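Local coordinates for protein malate dehydrogenase (Pyrococcus horikoshii, PDB 1V9N) that catalyses the NAD-dependent oxidation of (S)-malate to oxaloacetate as a homodimer of the LDH2/MDH2 oxidoreductase family, at residues A[131-136]-A[169-173]. Sequence-based numbering, arbitrary orientation.
With NDP (NADPH dihydro-nicotinamide-adenine-dinucleotide phosphate), chain B.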
# COMPACT_ATOMS: atom_id res chain seq x y z
N ALA A 131 13.30 -4.57 1.66
CA ALA A 131 12.63 -4.19 0.42
C ALA A 131 13.10 -2.82 -0.07
O ALA A 131 13.18 -2.57 -1.27
CB ALA A 131 11.11 -4.18 0.63
N GLY A 132 13.41 -1.93 0.87
CA GLY A 132 13.85 -0.59 0.50
C GLY A 132 15.11 -0.56 -0.35
O GLY A 132 15.35 0.39 -1.09
N TYR A 133 15.93 -1.60 -0.23
CA TYR A 133 17.16 -1.69 -1.00
C TYR A 133 16.89 -1.62 -2.50
O TYR A 133 17.61 -0.96 -3.24
CB TYR A 133 17.89 -2.99 -0.67
CG TYR A 133 19.12 -3.25 -1.51
CD1 TYR A 133 20.34 -2.66 -1.19
CD2 TYR A 133 19.05 -4.07 -2.63
CE1 TYR A 133 21.48 -2.90 -1.98
CE2 TYR A 133 20.17 -4.32 -3.42
CZ TYR A 133 21.38 -3.73 -3.09
OH TYR A 133 22.47 -3.99 -3.87
N TYR A 134 15.84 -2.31 -2.96
CA TYR A 134 15.51 -2.34 -4.38
C TYR A 134 14.79 -1.06 -4.81
O TYR A 134 15.03 -0.53 -5.89
CB TYR A 134 14.66 -3.58 -4.68
CG TYR A 134 15.32 -4.83 -4.14
CD1 TYR A 134 16.34 -5.47 -4.85
CD2 TYR A 134 15.02 -5.29 -2.86
CE1 TYR A 134 17.06 -6.53 -4.28
CE2 TYR A 134 15.73 -6.34 -2.29
CZ TYR A 134 16.75 -6.95 -3.00
OH TYR A 134 17.47 -7.97 -2.40
N ALA A 135 13.92 -0.55 -3.95
CA ALA A 135 13.20 0.69 -4.28
C ALA A 135 14.21 1.82 -4.45
O ALA A 135 14.07 2.64 -5.36
CB ALA A 135 12.20 1.04 -3.18
N LEU A 136 15.22 1.86 -3.58
CA LEU A 136 16.25 2.90 -3.63
C LEU A 136 17.03 2.90 -4.93
O LEU A 136 17.48 3.95 -5.40
CB LEU A 136 17.22 2.76 -2.46
CG LEU A 136 16.83 3.46 -1.16
CD1 LEU A 136 17.90 3.19 -0.10
CD2 LEU A 136 16.69 4.97 -1.40
N PRO A 169 6.44 -6.96 3.24
CA PRO A 169 6.71 -5.52 3.25
C PRO A 169 6.38 -4.80 1.95
O PRO A 169 6.22 -5.41 0.89
CB PRO A 169 8.20 -5.46 3.59
CG PRO A 169 8.74 -6.63 2.83
CD PRO A 169 7.70 -7.72 3.11
N ILE A 170 6.28 -3.48 2.06
CA ILE A 170 6.02 -2.59 0.93
C ILE A 170 7.03 -1.46 1.03
O ILE A 170 7.21 -0.88 2.10
CB ILE A 170 4.62 -1.97 0.99
CG1 ILE A 170 3.55 -3.05 0.85
CG2 ILE A 170 4.49 -0.90 -0.10
CD1 ILE A 170 2.13 -2.54 1.01
N ALA A 171 7.70 -1.15 -0.07
CA ALA A 171 8.67 -0.07 -0.07
C ALA A 171 8.50 0.84 -1.28
O ALA A 171 8.24 0.37 -2.39
CB ALA A 171 10.08 -0.64 -0.05
N LEU A 172 8.62 2.14 -1.05
CA LEU A 172 8.54 3.14 -2.10
C LEU A 172 9.63 4.17 -1.86
O LEU A 172 9.75 4.72 -0.77
CB LEU A 172 7.17 3.83 -2.14
CG LEU A 172 7.01 4.82 -3.31
CD1 LEU A 172 5.55 4.95 -3.68
CD2 LEU A 172 7.60 6.19 -2.95
N ALA A 173 10.42 4.42 -2.89
CA ALA A 173 11.49 5.40 -2.81
C ALA A 173 11.28 6.40 -3.93
O ALA A 173 10.91 6.03 -5.04
CB ALA A 173 12.84 4.71 -2.95
PA NDP B . 9.87 0.39 10.75
O1A NDP B . 11.22 0.37 11.27
O2A NDP B . 8.65 0.49 11.62
O5B NDP B . 9.82 1.58 9.62
C5B NDP B . 8.62 1.85 8.87
C4B NDP B . 8.99 3.00 7.91
O4B NDP B . 8.59 4.19 8.60
C3B NDP B . 10.43 3.19 7.54
O3B NDP B . 10.48 3.60 6.14
C2B NDP B . 10.97 4.26 8.42
O2B NDP B . 12.10 5.01 7.95
C1B NDP B . 9.73 5.06 8.68
N9A NDP B . 9.65 5.69 10.02
C8A NDP B . 10.07 5.18 11.29
N7A NDP B . 9.80 6.04 12.25
C5A NDP B . 9.20 7.12 11.66
C6A NDP B . 8.67 8.36 12.13
N6A NDP B . 8.71 8.65 13.43
N1A NDP B . 8.12 9.25 11.24
C2A NDP B . 8.08 8.96 9.90
N3A NDP B . 8.55 7.81 9.36
C4A NDP B . 9.10 6.93 10.30
O3 NDP B . 9.58 -0.80 9.77
PN NDP B . 9.46 -2.38 9.82
O1N NDP B . 8.10 -2.68 9.40
O2N NDP B . 9.85 -2.70 11.23
O5D NDP B . 10.57 -2.80 8.75
C5D NDP B . 11.53 -3.87 8.98
C4D NDP B . 12.48 -4.04 7.74
O4D NDP B . 12.45 -5.41 7.39
C3D NDP B . 12.09 -3.28 6.44
O3D NDP B . 13.29 -2.74 5.87
C2D NDP B . 11.40 -4.31 5.56
O2D NDP B . 11.55 -4.00 4.19
C1D NDP B . 12.11 -5.61 6.02
N1N NDP B . 11.27 -6.84 5.91
C2N NDP B . 11.70 -7.82 4.97
C3N NDP B . 10.89 -9.02 4.87
C7N NDP B . 11.29 -10.08 3.93
O7N NDP B . 10.66 -11.13 3.79
N7N NDP B . 12.40 -9.93 3.16
C4N NDP B . 9.74 -9.14 5.70
C5N NDP B . 9.33 -8.16 6.60
C6N NDP B . 10.10 -7.01 6.71
P2B NDP B . 13.58 4.79 8.37
O1X NDP B . 14.07 6.17 8.52
O2X NDP B . 14.32 4.06 7.30
O3X NDP B . 13.63 4.02 9.69
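Ala131 and Ala135, four residues apart, set their methyl groups against those of Ala171 and Ala173, alternate residues on one face of strand 170-174. No hydrogen bond joins the two segments, so the contact is apolar packing. Ala131 CB meets Ala171 CB at 3.7 Å. Ala135 CB lies 3.7 Å from Ala173 CB and also reaches Ala171 CB, a little farther off. Ala173 CB in turn lies against the helix backbone, 3.4 Å from the carbonyl oxygen Ala135 O. Leu136 starts away from the strand, but with chi1 at -87°, turned well past the usual staggered position, its CD2 comes back to the methyl of Ala173. Such small side chains let helix 132-136 run close over the strand, the axes 7.0 Å apart and 27° from parallel. Gly132 N passes over the methyl of Ala171 and makes a weak hydrogen bond to Asp184 of the adjoining strand 181-185.

The cofactor lies at the N-terminal ends of both segments. Ala131 N donates to the ribose hydroxyl NDP O2D, 3.1 Å away, with an angle of 158° at the hydrogen. Pro169 lies over one face of the dihydronicotinamide, CG near the ring centre and CD 3.6 Å from NDP C4N, the carbon that carries the hydride. Pro169 CG touches Ala131 CB at 4.1 Å, so the proline touches both Ala131 and the cofactor. A glycine here would probably open a gap at this face of the dihydronicotinamide and leave it freer to shift.

Asp184 also binds the cofactor, as do His243 and Lys244 of the second subunit. The arrangement is a helix packed on the mixed central sheet, and Ala131 and Pro169 contribute to the part of this LDH2/MDH2 enzyme's NADPH pocket that holds the nicotinamide and its ribose.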